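Local coordinates for ChrR-like cupin domain-containing protein (Ralstonia eutropha JMP134, PDB 3EBR) that is of unknown function but belongs to the ChrR-like family of cupin beta-barrel proteins, at residues A[23-28]-A[137-142]. Sequence-based numbering, arbitrary orientation.
Sequences APYSND and MDRYLN
R139 holds CG anti to the backbone N (chi1 177°) and runs on extended through chi2, then bends at chi3 (-57°), which turns its guanidinium group onto the carbonyl of A23; Y25, with CG anti to its own carbonyl carbon, brings CE2 to the edge of the same group, the two side chains crossing at about a right angle. Two N-H groups of the arginine converge on one oxygen. NE donates to A23 O at 3.0 Å, approaching a lone pair in the carbonyl plane, although the oxygen lies somewhat out of the guanidinium plane. The second bond, from NH2 to A23 O, is also 3.0 Å long but weak. A forked grip of this kind bends both bonds, yet together with a salt bridge from NH1 to E131 it restricts the rotation of the guanidinium group. Arginine suits the place because its chain spans from the helix to the loop and still offers NH1, which takes no part in the grip on A23; F22 adds a cation-pi contact. Y25 CE2 lies 4.1 Å from R139 NH2, touching without stacking. The broad tyrosine ring also packs on A129 and E131 of strand 127-131, bridging loop, arginine and strand. CD of P24 lies over one ring face, toward the rim; the cis peptide bond before P24 turns the chain sharply. A23, with its small side chain, meets R139 through its backbone. A buried arginine of C-terminal helix 133-146 thus pins the loop between strands 20-21 and 30-37 of the cupin barrel.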
ATOM      1  N   ALA A  23      24.440  -8.296  10.998  1.00 44.47           N
ATOM      2  CA  ALA A  23      24.795  -9.546  11.660  1.00 44.01           C
ATOM      3  C   ALA A  23      23.685 -10.581  11.528  1.00 45.37           C
ATOM      4  O   ALA A  23      22.516 -10.208  11.514  1.00 46.27           O
ATOM      5  CB  ALA A  23      25.082  -9.292  13.126  1.00 42.46           C
ATOM      6  N   PRO A  24      24.027 -11.889  11.492  1.00 45.96           N
ATOM      7  CA  PRO A  24      25.342 -12.532  11.575  1.00 45.87           C
ATOM      8  C   PRO A  24      26.015 -12.794  10.209  1.00 45.32           C
ATOM      9  O   PRO A  24      27.015 -13.516  10.162  1.00 45.46           O
ATOM     10  CB  PRO A  24      24.991 -13.854  12.271  1.00 46.09           C
ATOM     11  CG  PRO A  24      23.663 -14.220  11.680  1.00 45.76           C
ATOM     12  CD  PRO A  24      22.971 -12.913  11.322  1.00 47.12           C
ATOM     13  N   TYR A  25      25.555 -12.141   9.140  1.00 45.02           N
ATOM     14  CA  TYR A  25      26.073 -12.389   7.791  1.00 45.01           C
ATOM     15  C   TYR A  25      27.290 -11.572   7.420  1.00 44.52           C
ATOM     16  O   TYR A  25      28.225 -12.124   6.843  1.00 45.33           O
ATOM     17  CB  TYR A  25      24.991 -12.112   6.745  1.00 45.39           C
ATOM     18  CG  TYR A  25      23.689 -12.824   7.021  1.00 47.30           C
ATOM     19  CD1 TYR A  25      23.592 -14.221   6.918  1.00 44.00           C
ATOM     20  CD2 TYR A  25      22.541 -12.102   7.352  1.00 44.06           C
ATOM     21  CE1 TYR A  25      22.378 -14.877   7.167  1.00 42.94           C
ATOM     22  CE2 TYR A  25      21.339 -12.744   7.596  1.00 47.36           C
ATOM     23  CZ  TYR A  25      21.257 -14.127   7.505  1.00 44.77           C
ATOM     24  OH  TYR A  25      20.044 -14.727   7.747  1.00 46.63           O
ATOM     25  N   SER A  26      27.262 -10.273   7.721  1.00 44.36           N
ATOM     26  CA  SER A  26      28.356  -9.354   7.387  1.00 44.53           C
ATOM     27  C   SER A  26      28.607  -8.275   8.441  1.00 45.74           C
ATOM     28  O   SER A  26      27.682  -7.753   9.061  1.00 46.93           O
ATOM     29  CB  SER A  26      28.066  -8.676   6.045  1.00 44.55           C
ATOM     30  OG  SER A  26      29.058  -7.714   5.715  1.00 44.37           O
ATOM     31  N   ASN A  27      29.884  -7.950   8.594  1.00 46.82           N
ATOM     32  CA  ASN A  27      30.379  -6.949   9.509  1.00 47.34           C
ATOM     33  C   ASN A  27      30.688  -5.628   8.751  1.00 46.49           C
ATOM     34  O   ASN A  27      30.727  -4.567   9.371  1.00 46.36           O
ATOM     35  CB  ASN A  27      31.609  -7.541  10.202  1.00 48.47           C
ATOM     36  CG  ASN A  27      31.882  -6.936  11.554  1.00 53.13           C
ATOM     37  OD1 ASN A  27      31.764  -5.732  11.768  1.00 59.52           O
ATOM     38  ND2 ASN A  27      32.260  -7.796  12.490  1.00 54.73           N
ATOM     39  N   ASP A  28      30.880  -5.689   7.424  1.00 45.79           N
ATOM     40  CA  ASP A  28      31.157  -4.508   6.586  1.00 45.87           C
ATOM     41  C   ASP A  28      29.904  -3.783   6.133  1.00 44.96           C
ATOM     42  O   ASP A  28      29.930  -2.562   6.013  1.00 45.56           O
ATOM     43  CB  ASP A  28      31.966  -4.885   5.346  1.00 46.44           C
ATOM     44  CG  ASP A  28      33.338  -5.405   5.682  1.00 48.01           C
ATOM     45  OD1 ASP A  28      33.557  -5.900   6.811  1.00 50.36           O
ATOM     46  OD2 ASP A  28      34.203  -5.326   4.791  1.00 57.29           O
HETATM   47  N   MSE A 137      13.691  -6.466  13.289  1.00 42.36           N
HETATM   48  CA  MSE A 137      13.383  -6.130  14.670  1.00 43.28           C
HETATM   49  C   MSE A 137      14.302  -6.886  15.634  1.00 43.97           C
HETATM   50  O   MSE A 137      14.770  -6.285  16.605  1.00 44.04           O
HETATM   51  CB  MSE A 137      11.905  -6.444  14.976  1.00 44.05           C
HETATM   52  CG  MSE A 137      11.405  -6.040  16.356  1.00 44.42           C
HETATM   53 SE   MSE A 137      11.420  -4.117  16.608  0.75 44.46          SE
HETATM   54  CE  MSE A 137       9.816  -3.652  15.504  1.00 45.88           C
ATOM     55  N   ASP A 138      14.528  -8.185  15.381  1.00 45.22           N
ATOM     56  CA  ASP A 138      15.418  -9.016  16.211  1.00 46.46           C
ATOM     57  C   ASP A 138      16.809  -8.415  16.242  1.00 45.80           C
ATOM     58  O   ASP A 138      17.369  -8.257  17.315  1.00 46.56           O
ATOM     59  CB  ASP A 138      15.515 -10.484  15.728  1.00 48.19           C
ATOM     60  CG  ASP A 138      14.254 -11.323  16.021  1.00 53.54           C
ATOM     61  OD1 ASP A 138      13.302 -10.857  16.691  1.00 57.72           O
ATOM     62  OD2 ASP A 138      14.234 -12.493  15.579  1.00 61.53           O
ATOM     63  N   ARG A 139      17.336  -8.056  15.073  1.00 44.31           N
ATOM     64  CA  ARG A 139      18.661  -7.437  14.963  1.00 43.82           C
ATOM     65  C   ARG A 139      18.709  -6.080  15.694  1.00 43.29           C
ATOM     66  O   ARG A 139      19.631  -5.846  16.469  1.00 42.79           O
ATOM     67  CB  ARG A 139      19.054  -7.315  13.487  1.00 44.32           C
ATOM     68  CG  ARG A 139      20.385  -6.631  13.192  1.00 42.03           C
ATOM     69  CD  ARG A 139      20.820  -6.493  11.744  1.00 43.54           C
ATOM     70  NE  ARG A 139      20.915  -7.749  11.004  1.00 44.12           N
ATOM     71  CZ  ARG A 139      19.911  -8.367  10.377  1.00 44.31           C
ATOM     72  NH1 ARG A 139      18.659  -7.900  10.379  1.00 47.53           N
ATOM     73  NH2 ARG A 139      20.160  -9.502   9.743  1.00 50.78           N
ATOM     74  N   TYR A 140      17.711  -5.223  15.457  1.00 44.01           N
ATOM     75  CA  TYR A 140      17.624  -3.906  16.114  1.00 43.80           C
ATOM     76  C   TYR A 140      17.587  -4.048  17.643  1.00 43.61           C
ATOM     77  O   TYR A 140      18.384  -3.418  18.335  1.00 44.53           O
ATOM     78  CB  TYR A 140      16.422  -3.098  15.588  1.00 44.10           C
ATOM     79  CG  TYR A 140      16.234  -1.778  16.310  1.00 45.03           C
ATOM     80  CD1 TYR A 140      17.058  -0.683  16.030  1.00 44.38           C
ATOM     81  CD2 TYR A 140      15.235  -1.624  17.279  1.00 41.44           C
ATOM     82  CE1 TYR A 140      16.900   0.534  16.706  1.00 45.00           C
ATOM     83  CE2 TYR A 140      15.071  -0.415  17.960  1.00 43.05           C
ATOM     84  CZ  TYR A 140      15.900   0.663  17.667  1.00 43.72           C
ATOM     85  OH  TYR A 140      15.742   1.857  18.338  1.00 42.82           O
ATOM     86  N   LEU A 141      16.700  -4.903  18.147  1.00 43.21           N
ATOM     87  CA  LEU A 141      16.585  -5.155  19.595  1.00 42.94           C
ATOM     88  C   LEU A 141      17.805  -5.905  20.178  1.00 43.55           C
ATOM     89  O   LEU A 141      18.156  -5.642  21.327  1.00 45.70           O
ATOM     90  CB  LEU A 141      15.276  -5.893  19.926  1.00 42.81           C
ATOM     91  CG  LEU A 141      13.952  -5.166  19.635  1.00 38.52           C
ATOM     92  CD1 LEU A 141      12.782  -6.111  19.839  1.00 29.27           C
ATOM     93  CD2 LEU A 141      13.791  -3.914  20.491  1.00 35.02           C
ATOM     94  N   ASN A 142      18.420  -6.833  19.427  1.00 44.55           N
ATOM     95  CA  ASN A 142      19.633  -7.566  19.898  1.00 45.97           C
ATOM     96  C   ASN A 142      20.854  -6.642  20.068  1.00 45.55           C
ATOM     97  O   ASN A 142      21.609  -6.809  21.025  1.00 45.42           O
ATOM     98  CB  ASN A 142      20.017  -8.767  18.993  1.00 47.18           C
ATOM     99  CG  ASN A 142      19.059  -9.975  19.112  1.00 51.05           C
ATOM    100  OD1 ASN A 142      18.390 -10.184  20.127  1.00 55.89           O
ATOM    101  ND2 ASN A 142      19.014 -10.780  18.053  1.00 54.65           N
TER